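Local atomic coordinates of aromatic amino acid beta-eliminating lyase/threonine aldolase (PDB entry 3LWS), a protein that belongs to the beta-eliminating lyase family within the aminotransferase-like clan of pyridoxal-phosphate proteins and carries that cofactor as a covalent modification. Residues G71-A74 against Q75-L79; V91-H94 against P95-L99; R80-S83 against D84-D87; R163-E167 against R168-L172. All coordinates share one frame; numbering follows the deposited sequence. Where two conformers were deposited one is given.

Interaction 1. Residues G71-A74 against Q75-L79; sequences GTMA and QQVAL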
loop_
_atom_site.group_PDB
_atom_site.type_symbol
_atom_site.label_atom_id
_atom_site.label_comp_id
_atom_site.label_asym_id
_atom_site.label_seq_id
_atom_site.Cartn_x
_atom_site.Cartn_y
_atom_site.Cartn_z
ATOM N N GLY A 71 -7.193 -3.409 -4.754
ATOM C CA GLY A 71 -8.113 -4.463 -5.095
ATOM C C GLY A 71 -7.414 -5.792 -5.354
ATOM O O GLY A 71 -8.013 -6.864 -5.180
ATOM N N THR A 72 -6.168 -5.732 -5.808
ATOM C CA THR A 72 -5.412 -6.951 -6.064
ATOM C C THR A 72 -5.297 -7.747 -4.780
ATOM O O THR A 72 -5.668 -8.925 -4.748
ATOM C CB THR A 72 -4.041 -6.648 -6.719
ATOM O OG1 THR A 72 -4.293 -6.260 -8.076
ATOM C CG2 THR A 72 -3.106 -7.890 -6.692
HETATM N N MSE A 73 -4.839 -7.075 -3.721
HETATM C CA MSE A 73 -4.741 -7.655 -2.380
HETATM C C MSE A 73 -6.112 -8.017 -1.836
HETATM O O MSE A 73 -6.327 -9.129 -1.360
HETATM C CB MSE A 73 -4.066 -6.675 -1.426
HETATM C CG MSE A 73 -3.741 -7.262 -0.077
HETATM SE SE MSE A 73 -3.018 -5.974 1.175
HETATM C CE MSE A 73 -1.319 -5.405 0.256
ATOM N N ALA A 74 -7.038 -7.060 -1.896
ATOM C CA ALA A 74 -8.396 -7.244 -1.422
ATOM C C ALA A 74 -9.085 -8.536 -1.965
ATOM O O ALA A 74 -9.658 -9.317 -1.196
ATOM C CB ALA A 74 -9.234 -5.991 -1.730
ATOM N N GLN A 75 -8.993 -8.794 -3.256
ATOM C CA GLN A 75 -9.773 -9.923 -3.826
ATOM C C GLN A 75 -9.117 -11.290 -3.622
ATOM O O GLN A 75 -9.818 -12.282 -3.448
ATOM C CB GLN A 75 -10.088 -9.685 -5.283
ATOM C CG GLN A 75 -10.947 -8.509 -5.466
ATOM C CD GLN A 75 -11.632 -8.482 -6.751
ATOM O OE1 GLN A 75 -12.877 -8.617 -6.791
ATOM N NE2 GLN A 75 -10.866 -8.295 -7.849
ATOM N N GLN A 76 -7.783 -11.309 -3.626
ATOM C CA GLN A 76 -7.016 -12.479 -3.223
ATOM C C GLN A 76 -7.373 -12.873 -1.814
ATOM O O GLN A 76 -7.679 -14.050 -1.540
ATOM C CB GLN A 76 -5.520 -12.226 -3.316
ATOM C CG GLN A 76 -4.992 -12.375 -4.722
ATOM C CD GLN A 76 -3.551 -11.973 -4.851
ATOM O OE1 GLN A 76 -2.756 -12.185 -3.938
ATOM N NE2 GLN A 76 -3.187 -11.413 -6.001
ATOM N N VAL A 77 -7.386 -11.884 -0.925
ATOM C CA VAL A 77 -7.785 -12.166 0.452
ATOM C C VAL A 77 -9.216 -12.709 0.563
ATOM O O VAL A 77 -9.469 -13.657 1.315
ATOM C CB VAL A 77 -7.634 -10.950 1.343
ATOM C CG1 VAL A 77 -8.358 -11.223 2.725
ATOM C CG2 VAL A 77 -6.180 -10.631 1.514
ATOM N N ALA A 78 -10.139 -12.115 -0.183
ATOM C CA ALA A 78 -11.559 -12.539 -0.144
ATOM C C ALA A 78 -11.675 -14.015 -0.517
ATOM O O ALA A 78 -12.283 -14.812 0.223
ATOM C CB ALA A 78 -12.419 -11.704 -1.088
ATOM N N LEU A 79 -11.078 -14.356 -1.659
ATOM C CA LEU A 79 -11.155 -15.726 -2.207
ATOM C C LEU A 79 -10.548 -16.753 -1.242
ATOM O O LEU A 79 -11.144 -17.819 -0.986
ATOM C CB LEU A 79 -10.499 -15.818 -3.592
ATOM C CG LEU A 79 -11.199 -15.116 -4.773
ATOM C CD1 LEU A 79 -10.581 -15.490 -6.079
ATOM C CD2 LEU A 79 -12.618 -15.461 -4.833
HETATM O O HOH W 1 -8.242 -8.008 -7.778
#
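G71 and Q75 face each other in the first turn of helix 71-86. This turn holds the cofactor phosphate in a fold of the pyridoxal-phosphate aminotransferase clan: G71 N and T72 OG1 both hydrogen-bond phosphate oxygens of the modified residue LLP at position 206. Q75 N bonds back to G71 O at 2.9 Å. The Q75 side chain sets out beside its own backbone N, with CG opposite the carbonyl carbon (chi1 -64°), and then runs extended. This course takes CG past G71 O at 3.4 Å and carries the amide past it. A water joins the two residues. It accepts from Q75 NE2 at 2.6 Å and gives a weak bond to G71 O. The rotation of the amide is fixed from both ends, by H173 at OE1 and D175 at NE2. Q76 starts in a similar way but lies alongside T72, both side chains pointing the same way. T72 CG2 packs 3.6 Å from Q76 NE2, methyl against amide nitrogen. The Q76 amide is held from outside the helix: OE1 bonds Y233 OH, and NE2 bonds E103 and the backbone oxygen of R232 of the second subunit. One residue further along, V77 N bonds M73 O at 3.0 Å. V77 CG2 stands beside its backbone N and faces the selenomethionine M73, with 4.5 Å between V77 CG2 and M73 CG.

Interaction 2. Residues V91-H94 against P95-L99; sequences VAYH and PLCHL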
loop_
_atom_site.group_PDB
_atom_site.type_symbol
_atom_site.label_atom_id
_atom_site.label_comp_id
_atom_site.label_asym_id
_atom_site.label_seq_id
_atom_site.Cartn_x
_atom_site.Cartn_y
_atom_site.Cartn_z
ATOM N N VAL A 91 -11.748 -21.945 -7.148
ATOM C CA VAL A 91 -12.615 -20.787 -7.368
ATOM C C VAL A 91 -12.905 -20.699 -8.872
ATOM O O VAL A 91 -12.155 -21.239 -9.687
ATOM C CB VAL A 91 -11.977 -19.490 -6.821
ATOM C CG1 VAL A 91 -11.654 -19.631 -5.314
ATOM C CG2 VAL A 91 -10.746 -19.114 -7.621
ATOM N N ALA A 92 -14.008 -20.078 -9.235
ATOM C CA ALA A 92 -14.331 -19.890 -10.618
ATOM C C ALA A 92 -14.636 -18.415 -10.959
ATOM O O ALA A 92 -15.193 -17.634 -10.152
ATOM C CB ALA A 92 -15.487 -20.819 -11.030
ATOM N N TYR A 93 -14.256 -18.044 -12.170
ATOM C CA TYR A 93 -14.499 -16.714 -12.695
ATOM C C TYR A 93 -14.281 -16.675 -14.215
ATOM O O TYR A 93 -13.927 -17.691 -14.824
ATOM C CB TYR A 93 -13.627 -15.659 -11.974
ATOM C CG TYR A 93 -12.141 -15.948 -11.808
ATOM C CD1 TYR A 93 -11.361 -16.311 -12.877
ATOM C CD2 TYR A 93 -11.517 -15.782 -10.576
ATOM C CE1 TYR A 93 -9.983 -16.557 -12.737
ATOM C CE2 TYR A 93 -10.121 -15.983 -10.442
ATOM C CZ TYR A 93 -9.387 -16.387 -11.548
ATOM O OH TYR A 93 -8.050 -16.612 -11.475
ATOM N N HIS A 94 -14.558 -15.519 -14.816
ATOM C CA HIS A 94 -14.335 -15.284 -16.264
ATOM C C HIS A 94 -12.836 -15.476 -16.635
ATOM O O HIS A 94 -11.972 -15.121 -15.841
ATOM C CB HIS A 94 -14.805 -13.848 -16.612
ATOM C CG HIS A 94 -14.908 -13.573 -18.084
ATOM N ND1 HIS A 94 -13.842 -13.129 -18.848
ATOM C CD2 HIS A 94 -15.952 -13.712 -18.934
ATOM C CE1 HIS A 94 -14.232 -13.017 -20.106
ATOM N NE2 HIS A 94 -15.510 -13.350 -20.183
ATOM N N PRO A 95 -12.524 -15.987 -17.860
ATOM C CA PRO A 95 -11.091 -16.166 -18.230
ATOM C C PRO A 95 -10.232 -14.880 -18.218
ATOM O O PRO A 95 -9.028 -14.952 -18.057
ATOM C CB PRO A 95 -11.139 -16.748 -19.647
ATOM C CG PRO A 95 -12.566 -17.147 -19.915
ATOM C CD PRO A 95 -13.448 -16.550 -18.867
ATOM N N LEU A 96 -10.850 -13.726 -18.377
ATOM C CA LEU A 96 -10.136 -12.448 -18.329
ATOM C C LEU A 96 -10.291 -11.729 -16.983
ATOM O O LEU A 96 -10.122 -10.511 -16.894
ATOM C CB LEU A 96 -10.568 -11.529 -19.488
ATOM C CG LEU A 96 -10.457 -12.143 -20.879
ATOM C CD1 LEU A 96 -10.686 -11.082 -22.017
ATOM C CD2 LEU A 96 -9.130 -12.868 -21.018
ATOM N N CYS A 97 -10.549 -12.495 -15.923
ATOM C CA CYS A 97 -10.660 -11.941 -14.593
ATOM C C CYS A 97 -9.327 -11.282 -14.219
ATOM O O CYS A 97 -8.254 -11.777 -14.564
ATOM C CB CYS A 97 -11.018 -13.038 -13.600
ATOM S SG CYS A 97 -10.994 -12.559 -11.843
ATOM N N HIS A 98 -9.404 -10.157 -13.529
ATOM C CA HIS A 98 -8.189 -9.421 -13.111
ATOM C C HIS A 98 -7.172 -10.312 -12.414
ATOM O O HIS A 98 -5.948 -10.208 -12.669
ATOM C CB HIS A 98 -8.576 -8.241 -12.207
ATOM C CG HIS A 98 -7.536 -7.159 -12.115
ATOM N ND1 HIS A 98 -6.495 -7.195 -11.212
ATOM C CD2 HIS A 98 -7.389 -6.010 -12.812
ATOM C CE1 HIS A 98 -5.746 -6.118 -11.367
ATOM N NE2 HIS A 98 -6.288 -5.368 -12.309
ATOM N N LEU A 99 -7.673 -11.199 -11.546
ATOM C CA LEU A 99 -6.799 -12.106 -10.790
ATOM C C LEU A 99 -6.042 -13.104 -11.694
ATOM O O LEU A 99 -4.982 -13.554 -11.341
ATOM C CB LEU A 99 -7.574 -12.891 -9.709
ATOM C CG LEU A 99 -8.136 -12.024 -8.566
ATOM C CD1 LEU A 99 -9.566 -11.639 -8.845
ATOM C CD2 LEU A 99 -8.057 -12.683 -7.197
#
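P95 lies against the imidazole of H94, just after strand 90-93. Its CD sits over one face of the ring, 3.5 Å from the centroid, in a CH-pi contact. The H94 ring is placed there by a first torsion that sets CG opposite the backbone N (chi1 -168°). L96 comes next and meets the edge of the same ring. L96 N gives a fairly straight hydrogen bond to H94 ND1 at 3.1 Å, though it is tilted from the ring plane. H94 NE2 bonds the backbone oxygen of R123, so both ring nitrogens are engaged and the rotation of the ring is fixed. C97 N then bonds H94 O at 3.0 Å and closes a type I beta turn from H94 to C97. The side chain of C97 covers one face of the Y93 ring. Its SG stands 3.6 Å from the ring centroid, a sulfur-aromatic contact, and its CB adds a CH-pi contact 3.7 Å from that centroid. The tyrosine ring reaches this place from the crowded position between backbone N and carbonyl carbon (chi1 48°). L99 finishes the walk: its CB packs 4.1 Å from Y93 CE2, while Y93 OH bonds E100. L99 N also makes a weak bond to C97 SG. The arrangement is a strand-to-helix connection made by a type I turn, with cysteine as N-cap of helix 98-101.

Interaction 3. Residues R80-S83 against D84-D87; sequences RIWS and DETD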
loop_
_atom_site.group_PDB
_atom_site.type_symbol
_atom_site.label_atom_id
_atom_site.label_comp_id
_atom_site.label_asym_id
_atom_site.label_seq_id
_atom_site.Cartn_x
_atom_site.Cartn_y
_atom_site.Cartn_z
ATOM N N ARG A 80 -9.389 -16.404 -0.671
ATOM C CA ARG A 80 -8.739 -17.246 0.335
ATOM C C ARG A 80 -9.619 -17.467 1.566
ATOM O O ARG A 80 -9.708 -18.597 2.065
ATOM C CB ARG A 80 -7.388 -16.662 0.736
ATOM C CG ARG A 80 -6.611 -17.434 1.849
ATOM C CD ARG A 80 -6.448 -18.915 1.531
ATOM N NE ARG A 80 -5.888 -19.631 2.666
ATOM C CZ ARG A 80 -4.587 -19.807 2.876
ATOM N NH1 ARG A 80 -3.682 -19.304 2.051
ATOM N NH2 ARG A 80 -4.184 -20.467 3.953
ATOM N N ILE A 81 -10.266 -16.414 2.052
ATOM C CA ILE A 81 -11.138 -16.560 3.220
ATOM C C ILE A 81 -12.257 -17.536 2.893
ATOM O O ILE A 81 -12.438 -18.502 3.604
ATOM C CB ILE A 81 -11.676 -15.241 3.726
ATOM C CG1 ILE A 81 -10.504 -14.390 4.225
ATOM C CG2 ILE A 81 -12.697 -15.455 4.905
ATOM C CD1 ILE A 81 -10.769 -12.883 4.191
ATOM N N TRP A 82 -12.956 -17.324 1.793
ATOM C CA TRP A 82 -14.009 -18.245 1.387
ATOM C C TRP A 82 -13.493 -19.657 1.096
ATOM O O TRP A 82 -14.133 -20.609 1.474
ATOM C CB TRP A 82 -14.821 -17.743 0.193
ATOM C CG TRP A 82 -15.541 -16.414 0.407
ATOM C CD1 TRP A 82 -15.500 -15.338 -0.440
ATOM C CD2 TRP A 82 -16.403 -16.024 1.505
ATOM N NE1 TRP A 82 -16.273 -14.321 0.051
ATOM C CE2 TRP A 82 -16.858 -14.718 1.229
ATOM C CE3 TRP A 82 -16.867 -16.664 2.671
ATOM C CZ2 TRP A 82 -17.698 -14.015 2.107
ATOM C CZ3 TRP A 82 -17.714 -15.972 3.523
ATOM C CH2 TRP A 82 -18.110 -14.656 3.240
ATOM N N SER A 83 -12.340 -19.788 0.461
ATOM C CA SER A 83 -11.750 -21.092 0.238
ATOM C C SER A 83 -11.549 -21.800 1.592
ATOM O O SER A 83 -11.949 -22.951 1.750
ATOM C CB SER A 83 -10.414 -20.967 -0.486
ATOM O OG SER A 83 -9.735 -22.197 -0.542
ATOM N N ASP A 84 -10.967 -21.085 2.558
ATOM C CA ASP A 84 -10.772 -21.625 3.925
ATOM C C ASP A 84 -12.104 -21.986 4.602
ATOM O O ASP A 84 -12.221 -23.022 5.218
ATOM C CB ASP A 84 -10.010 -20.632 4.819
ATOM C CG ASP A 84 -8.507 -20.597 4.563
ATOM O OD1 ASP A 84 -7.937 -21.376 3.763
ATOM O OD2 ASP A 84 -7.855 -19.751 5.198
ATOM N N GLU A 85 -13.108 -21.130 4.488
ATOM C CA GLU A 85 -14.382 -21.397 5.123
ATOM C C GLU A 85 -15.077 -22.647 4.555
ATOM O O GLU A 85 -15.770 -23.355 5.281
ATOM C CB GLU A 85 -15.287 -20.191 4.983
ATOM C CG GLU A 85 -16.664 -20.379 5.534
ATOM C CD GLU A 85 -17.364 -19.076 5.713
ATOM O OE1 GLU A 85 -16.836 -18.223 6.455
ATOM O OE2 GLU A 85 -18.422 -18.902 5.102
ATOM N N THR A 86 -14.901 -22.904 3.260
ATOM C CA THR A 86 -15.589 -24.014 2.590
ATOM C C THR A 86 -14.747 -25.259 2.418
ATOM O O THR A 86 -15.217 -26.205 1.793
ATOM C CB THR A 86 -15.995 -23.618 1.150
ATOM O OG1 THR A 86 -14.812 -23.224 0.438
ATOM C CG2 THR A 86 -17.042 -22.483 1.163
ATOM N N ASP A 87 -13.500 -25.234 2.890
ATOM C CA ASP A 87 -12.545 -26.327 2.687
ATOM C C ASP A 87 -12.471 -26.745 1.209
ATOM O O ASP A 87 -12.388 -27.925 0.894
ATOM C CB ASP A 87 -12.900 -27.548 3.545
ATOM C CG ASP A 87 -13.199 -27.193 5.019
ATOM O OD1 ASP A 87 -12.327 -26.622 5.694
ATOM O OD2 ASP A 87 -14.310 -27.532 5.493
HETATM O O HOH W 2 -4.976 -20.779 6.830
HETATM O O HOH W 3 -7.981 -22.606 1.376
#
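R80 and D84, one helical turn apart, form a salt bridge with their flat groups nearly perpendicular, the planes 80° apart. The aspartate lies at the edge of the guanidinium. R80 NE reaches D84 OD1 at 2.9 Å from above the carboxylate plane, and a weaker bond from NE goes to D84 OD2 at 3.2 Å. The bend of the arginine at chi2 (53°) turns NE back onto the carboxylate. R80 NH1 is held separately by H111. Water also holds D84: one molecule donates to S83 OG, at 2.6 Å, and to D84 OD1. S83 OG is further bonded to N88 O.

W82 and E85 run side by side, pointing the same way, but their flat groups are also almost at right angles. The carboxylate stands at the edge of the indole, with E85 OE2 3.4 Å from W82 CZ3. The main charge partner of E85 OE2 is R171.

T86 turns its hydroxyl back over the last turn. T86 N bonds W82 O at 3.0 Å, and OG1 lies 2.9 Å from the same W82 O and 3.2 Å from S83 O. D87 has positive phi (50°) and leaves the helix in a Schellman motif.

The contact thus forms the end of helix 71-86. Helix 220-232 packs against it: F222 stacks on W82 and touches I81, and W229 touches R80. W82 NE1 bonds S199 at the start of strand 199-203, and the chain passes on through N88 to strand 90-93.

Interaction 4. Residues R163-E167 against R168-L172; sequences RYCRE and RGIRL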
loop_
_atom_site.group_PDB
_atom_site.type_symbol
_atom_site.label_atom_id
_atom_site.label_comp_id
_atom_site.label_asym_id
_atom_site.label_seq_id
_atom_site.Cartn_x
_atom_site.Cartn_y
_atom_site.Cartn_z
ATOM N N ARG A 163 -29.292 -16.628 -5.933
ATOM C CA ARG A 163 -30.085 -17.712 -5.312
ATOM C C ARG A 163 -29.476 -19.088 -5.582
ATOM O O ARG A 163 -29.421 -19.930 -4.708
ATOM C CB ARG A 163 -31.521 -17.675 -5.816
ATOM C CG ARG A 163 -32.473 -18.730 -5.167
ATOM C CD ARG A 163 -33.933 -18.570 -5.644
ATOM N NE ARG A 163 -34.417 -17.208 -5.382
ATOM C CZ ARG A 163 -34.355 -16.170 -6.226
ATOM N NH1 ARG A 163 -33.850 -16.294 -7.454
ATOM N NH2 ARG A 163 -34.813 -14.983 -5.835
ATOM N N TYR A 164 -29.014 -19.308 -6.803
ATOM C CA TYR A 164 -28.449 -20.586 -7.160
ATOM C C TYR A 164 -27.265 -20.884 -6.254
ATOM O O TYR A 164 -27.256 -21.876 -5.545
ATOM C CB TYR A 164 -28.046 -20.619 -8.653
ATOM C CG TYR A 164 -27.430 -21.929 -9.054
ATOM C CD1 TYR A 164 -28.225 -23.042 -9.340
ATOM C CD2 TYR A 164 -26.064 -22.075 -9.105
ATOM C CE1 TYR A 164 -27.670 -24.230 -9.692
ATOM C CE2 TYR A 164 -25.500 -23.263 -9.432
ATOM C CZ TYR A 164 -26.306 -24.345 -9.731
ATOM O OH TYR A 164 -25.729 -25.536 -10.053
ATOM N N CYS A 165 -26.288 -19.986 -6.269
ATOM C CA CYS A 165 -25.033 -20.172 -5.532
ATOM C C CYS A 165 -25.294 -20.387 -4.054
ATOM O O CYS A 165 -24.718 -21.282 -3.443
ATOM C CB CYS A 165 -24.113 -18.966 -5.716
ATOM S SG CYS A 165 -23.435 -18.833 -7.362
ATOM N N ARG A 166 -26.178 -19.562 -3.501
ATOM C CA ARG A 166 -26.567 -19.671 -2.110
ATOM C C ARG A 166 -27.207 -21.027 -1.846
ATOM O O ARG A 166 -26.840 -21.697 -0.888
ATOM C CB ARG A 166 -27.531 -18.539 -1.764
ATOM C CG ARG A 166 -27.705 -18.242 -0.306
ATOM C CD ARG A 166 -28.495 -16.940 -0.137
ATOM N NE ARG A 166 -28.530 -16.472 1.249
ATOM C CZ ARG A 166 -29.171 -15.377 1.667
ATOM N NH1 ARG A 166 -29.845 -14.606 0.810
ATOM N NH2 ARG A 166 -29.140 -15.043 2.955
ATOM N N GLU A 167 -28.137 -21.448 -2.709
ATOM C CA GLU A 167 -28.809 -22.735 -2.539
ATOM C C GLU A 167 -27.801 -23.884 -2.634
ATOM O O GLU A 167 -28.038 -24.956 -2.107
ATOM C CB GLU A 167 -29.940 -22.892 -3.570
ATOM C CG GLU A 167 -30.824 -24.131 -3.411
ATOM C CD GLU A 167 -31.850 -24.004 -2.294
ATOM O OE1 GLU A 167 -32.399 -22.893 -2.113
ATOM O OE2 GLU A 167 -32.114 -25.023 -1.613
ATOM N N ARG A 168 -26.670 -23.640 -3.303
ATOM C CA ARG A 168 -25.599 -24.632 -3.472
ATOM C C ARG A 168 -24.376 -24.506 -2.555
ATOM O O ARG A 168 -23.429 -25.293 -2.673
ATOM C CB ARG A 168 -25.112 -24.606 -4.918
ATOM C CG ARG A 168 -25.729 -25.666 -5.738
ATOM C CD ARG A 168 -25.021 -25.760 -7.037
ATOM N NE ARG A 168 -23.730 -26.432 -6.919
ATOM C CZ ARG A 168 -22.844 -26.542 -7.908
ATOM N NH1 ARG A 168 -23.070 -26.013 -9.121
ATOM N NH2 ARG A 168 -21.712 -27.184 -7.680
ATOM N N GLY A 169 -24.365 -23.511 -1.683
ATOM C CA GLY A 169 -23.248 -23.304 -0.755
ATOM C C GLY A 169 -21.995 -22.677 -1.322
ATOM O O GLY A 169 -20.978 -22.710 -0.686
ATOM N N ILE A 170 -22.085 -22.104 -2.525
ATOM C CA ILE A 170 -20.986 -21.398 -3.181
ATOM C C ILE A 170 -21.006 -19.928 -2.766
ATOM O O ILE A 170 -22.019 -19.277 -2.896
ATOM C CB ILE A 170 -21.149 -21.491 -4.737
ATOM C CG1 ILE A 170 -20.969 -22.955 -5.190
ATOM C CG2 ILE A 170 -20.187 -20.534 -5.430
ATOM C CD1 ILE A 170 -21.660 -23.311 -6.420
ATOM N N ARG A 171 -19.887 -19.386 -2.314
ATOM C CA ARG A 171 -19.829 -17.970 -1.942
ATOM C C ARG A 171 -19.779 -17.122 -3.207
ATOM O O ARG A 171 -19.137 -17.513 -4.176
ATOM C CB ARG A 171 -18.615 -17.686 -1.056
ATOM C CG ARG A 171 -18.660 -18.434 0.296
ATOM C CD ARG A 171 -19.725 -17.900 1.275
ATOM N NE ARG A 171 -19.686 -18.703 2.499
ATOM C CZ ARG A 171 -20.240 -19.910 2.664
ATOM N NH1 ARG A 171 -20.965 -20.507 1.712
ATOM N NH2 ARG A 171 -20.054 -20.545 3.811
ATOM N N LEU A 172 -20.491 -16.000 -3.227
ATOM C CA LEU A 172 -20.519 -15.139 -4.407
ATOM C C LEU A 172 -19.822 -13.831 -4.118
ATOM O O LEU A 172 -20.224 -13.052 -3.228
ATOM C CB LEU A 172 -21.939 -14.934 -4.898
ATOM C CG LEU A 172 -22.129 -14.432 -6.309
ATOM C CD1 LEU A 172 -21.542 -15.375 -7.307
ATOM C CD2 LEU A 172 -23.635 -14.238 -6.540
#
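R168 NH1 donates to Y164 OH at 2.9 Å, at the end of helix 155-167 in the beta-alpha-beta unit 138-142, 155-167, 171-176. The two side chains run side by side, pointing the same way, but ring and guanidinium planes are 87° apart, and the hydroxyl meets the guanidinium near its edge. The arginine bends at chi3 (76°) to bring NH1 to the hydroxyl. The same nitrogen also bonds L133 O, which ties the side chain to a loop.

The backbone closes the helix in a Schellman motif. R168 N bonds Y164 O at 2.9 Å. I170 N reaches back to C165 O, also at 2.9 Å, and G169 N bonds R166 O at 3.2 Å. G169 leaves helical geometry with positive phi (77°), which favours glycine.

Packing continues beyond this turn. I170 CD1 sits over the centre of the R168 guanidinium, 3.7 Å above its plane. I170 and L172 also touch L139 of the neighbouring strand 138-142. C165 faces both of them, with its CB 4.0 Å from I170 CB and its SG 3.9 Å from L172 CD1.

In the fold
Interactions 1 and 3 are successive parts of helix 71-86, and their chemistry changes along it. Interaction 1 is wholly buried, with glutamine amides and the cofactor phosphate. Interaction 3, about 13 Å on between centres, is partly exposed and built on charge, water and a helix end. Interaction 2 is also mostly buried, and relies on rings and sulfur; it packs on interaction 1 where L99 meets Q75, Q76 and L79. Interaction 4 is partly exposed. Like interaction 3 it ends a helix with a Schellman motif, and the two are joined by the E85 to R171 salt bridge. Interactions 2 and 4 reach the same mixed sheet, at strands 90-93 and 171-176.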